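Local atomic coordinates of clavulanic acid biosynthesis oligopeptide binding protein 2 (Streptomyces clavuligerus, PDB entry 2WOL), a protein that probably binds oligopeptides as an extracellular solute-binding protein of the clavulanic acid biosynthetic pathway. Residues Thr429-Leu433 with Gly477-Asn481. Numbering follows the deposited sequence.
Sequences TYFSL and GGNWN
Phe431 and Trp480 meet as a laterally displaced, near-parallel aromatic pair near the surface of the lobe built on the mixed sheet that includes strands 391-398, 418-425 and 448-453, where the short helix 430-434 lies against the loop between helices 460-468 and 488-499. The two ring planes are inclined by only 21°, yet the centroid of the Phe431 ring lies 5.3 Å from that of the six-membered Trp480 ring, with little overlap. Contact falls to one side of each ring, CD2 and CE2 of Phe431 against CH2 and CZ2 of Trp480, and is closest between Phe431 CD2 and Trp480 CH2 at 3.5 Å. With CG anti to the carbonyl carbon, beside the backbone N (chi1 -81°), the Trp480 side chain carries its six-membered ring toward Phe431. Thr451 of strand 448-453 touches both aromatic residues, and Trp453 meets the indole obliquely.

Beside the aromatic pair, the backbones join through two glycines. Gly478 N gives a weak, bent hydrogen bond to Phe431 O (3.2 Å), and Gly478 CA approaches the same oxygen at 3.2 Å. Lacking a side chain, Gly477 brings its CA to 3.4 Å from Ser432 O in a similar C-H...O contact. Within the loop, Asn479 ND2 donates to Asn481 O (2.9 Å) from above the carbonyl plane, while Asn481 N returns a weak bond to Asn479 OD1. With just one weak conventional hydrogen bond across it, the contact probably depends mainly on close glycine-backbone packing and dispersion between the ring margins.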
ATOM      1  N   THR A 429     -15.344  -8.399  -3.703  1.00 22.01           N
ATOM      2  CA  THR A 429     -15.670  -7.154  -4.398  1.00 21.40           C
ATOM      3  C   THR A 429     -15.940  -5.987  -3.443  1.00 20.94           C
ATOM      4  O   THR A 429     -16.536  -4.988  -3.842  1.00 20.76           O
ATOM      5  CB  THR A 429     -16.903  -7.327  -5.308  1.00 21.39           C
ATOM      6  OG1 THR A 429     -18.031  -7.716  -4.514  1.00 21.48           O
ATOM      7  CG2 THR A 429     -16.646  -8.374  -6.389  1.00 21.32           C
ATOM      8  N   TYR A 430     -15.495  -6.114  -2.195  1.00 20.63           N
ATOM      9  CA  TYR A 430     -15.783  -5.117  -1.158  1.00 20.27           C
ATOM     10  C   TYR A 430     -15.314  -3.709  -1.527  1.00 20.68           C
ATOM     11  O   TYR A 430     -15.989  -2.723  -1.225  1.00 20.59           O
ATOM     12  CB  TYR A 430     -15.170  -5.546   0.175  1.00 19.65           C
ATOM     13  CG  TYR A 430     -15.629  -4.733   1.368  1.00 18.92           C
ATOM     14  CD1 TYR A 430     -16.938  -4.833   1.843  1.00 18.16           C
ATOM     15  CD2 TYR A 430     -14.747  -3.881   2.036  1.00 18.13           C
ATOM     16  CE1 TYR A 430     -17.361  -4.100   2.943  1.00 17.80           C
ATOM     17  CE2 TYR A 430     -15.162  -3.143   3.145  1.00 17.40           C
ATOM     18  CZ  TYR A 430     -16.470  -3.256   3.589  1.00 17.80           C
ATOM     19  OH  TYR A 430     -16.894  -2.533   4.680  1.00 17.06           O
ATOM     20  N   PHE A 431     -14.167  -3.625  -2.193  1.00 21.24           N
ATOM     21  CA  PHE A 431     -13.579  -2.336  -2.551  1.00 21.89           C
ATOM     22  C   PHE A 431     -13.991  -1.860  -3.952  1.00 21.84           C
ATOM     23  O   PHE A 431     -13.998  -0.661  -4.229  1.00 22.29           O
ATOM     24  CB  PHE A 431     -12.052  -2.395  -2.388  1.00 22.40           C
ATOM     25  CG  PHE A 431     -11.609  -3.025  -1.088  1.00 23.02           C
ATOM     26  CD1 PHE A 431     -11.132  -4.332  -1.058  1.00 24.11           C
ATOM     27  CD2 PHE A 431     -11.694  -2.319   0.109  1.00 23.74           C
ATOM     28  CE1 PHE A 431     -10.730  -4.921   0.145  1.00 24.28           C
ATOM     29  CE2 PHE A 431     -11.297  -2.897   1.316  1.00 23.87           C
ATOM     30  CZ  PHE A 431     -10.814  -4.201   1.334  1.00 24.14           C
ATOM     31  N   SER A 432     -14.356  -2.802  -4.818  1.00 21.45           N
ATOM     32  CA  SER A 432     -14.768  -2.489  -6.186  1.00 21.04           C
ATOM     33  C   SER A 432     -16.271  -2.232  -6.330  1.00 20.74           C
ATOM     34  O   SER A 432     -16.687  -1.326  -7.062  1.00 21.24           O
ATOM     35  CB  SER A 432     -14.342  -3.612  -7.137  1.00 21.20           C
ATOM     36  OG  SER A 432     -14.809  -4.869  -6.674  1.00 21.06           O
ATOM     37  N   LEU A 433     -17.084  -3.032  -5.645  1.00 19.88           N
ATOM     38  CA  LEU A 433     -18.536  -2.949  -5.795  1.00 19.11           C
ATOM     39  C   LEU A 433     -19.279  -2.824  -4.465  1.00 18.19           C
ATOM     40  O   LEU A 433     -20.493  -2.622  -4.449  1.00 18.16           O
ATOM     41  CB  LEU A 433     -19.070  -4.158  -6.583  1.00 19.41           C
ATOM     42  CG  LEU A 433     -18.632  -4.343  -8.043  1.00 19.99           C
ATOM     43  CD1 LEU A 433     -18.934  -5.759  -8.508  1.00 20.74           C
ATOM     44  CD2 LEU A 433     -19.285  -3.316  -8.966  1.00 20.88           C
ATOM     45  N   GLY A 477     -16.869   2.979  -8.667  1.00 17.55           N
ATOM     46  CA  GLY A 477     -16.272   1.906  -7.879  1.00 16.53           C
ATOM     47  C   GLY A 477     -14.783   2.097  -7.673  1.00 15.69           C
ATOM     48  O   GLY A 477     -14.150   2.899  -8.366  1.00 15.99           O
ATOM     49  N   GLY A 478     -14.229   1.356  -6.717  1.00 14.96           N
ATOM     50  CA  GLY A 478     -12.834   1.508  -6.320  1.00 14.15           C
ATOM     51  C   GLY A 478     -12.608   2.793  -5.548  1.00 13.53           C
ATOM     52  O   GLY A 478     -11.486   3.301  -5.486  1.00 13.42           O
ATOM     53  N   ASN A 479     -13.683   3.316  -4.961  1.00 12.65           N
ATOM     54  CA  ASN A 479     -13.637   4.569  -4.213  1.00 11.77           C
ATOM     55  C   ASN A 479     -13.032   4.375  -2.832  1.00 11.36           C
ATOM     56  O   ASN A 479     -13.365   3.415  -2.132  1.00 11.05           O
ATOM     57  CB  ASN A 479     -15.045   5.162  -4.083  1.00 11.75           C
ATOM     58  CG  ASN A 479     -15.064   6.495  -3.352  1.00 11.55           C
ATOM     59  OD1 ASN A 479     -14.241   7.373  -3.609  1.00 12.42           O
ATOM     60  ND2 ASN A 479     -16.019   6.654  -2.437  1.00 11.77           N
ATOM     61  N   TRP A 480     -12.154   5.296  -2.447  1.00 11.15           N
ATOM     62  CA  TRP A 480     -11.544   5.278  -1.124  1.00 11.06           C
ATOM     63  C   TRP A 480     -11.897   6.494  -0.272  1.00 10.53           C
ATOM     64  O   TRP A 480     -11.579   6.544   0.920  1.00 10.62           O
ATOM     65  CB  TRP A 480     -10.032   5.098  -1.242  1.00 11.59           C
ATOM     66  CG  TRP A 480      -9.689   3.671  -1.451  1.00 12.29           C
ATOM     67  CD1 TRP A 480      -9.354   3.065  -2.628  1.00 12.48           C
ATOM     68  CD2 TRP A 480      -9.699   2.646  -0.457  1.00 11.99           C
ATOM     69  NE1 TRP A 480      -9.130   1.724  -2.419  1.00 13.00           N
ATOM     70  CE2 TRP A 480      -9.331   1.441  -1.094  1.00 12.85           C
ATOM     71  CE3 TRP A 480      -9.960   2.633   0.920  1.00 12.60           C
ATOM     72  CZ2 TRP A 480      -9.225   0.228  -0.403  1.00 12.52           C
ATOM     73  CZ3 TRP A 480      -9.857   1.431   1.604  1.00 12.36           C
ATOM     74  CH2 TRP A 480      -9.492   0.243   0.939  1.00 12.66           C
ATOM     75  N   ASN A 481     -12.544   7.473  -0.893  1.00 10.06           N
ATOM     76  CA  ASN A 481     -13.101   8.605  -0.174  1.00  9.86           C
ATOM     77  C   ASN A 481     -14.539   8.241   0.182  1.00  9.74           C
ATOM     78  O   ASN A 481     -15.498   8.680  -0.464  1.00  9.67           O
ATOM     79  CB  ASN A 481     -13.018   9.880  -1.024  1.00  9.83           C
ATOM     80  CG  ASN A 481     -13.466  11.126  -0.270  1.00  9.34           C
ATOM     81  OD1 ASN A 481     -14.146  11.042   0.753  1.00  9.00           O
ATOM     82  ND2 ASN A 481     -13.086  12.296  -0.785  1.00  9.77           N
TER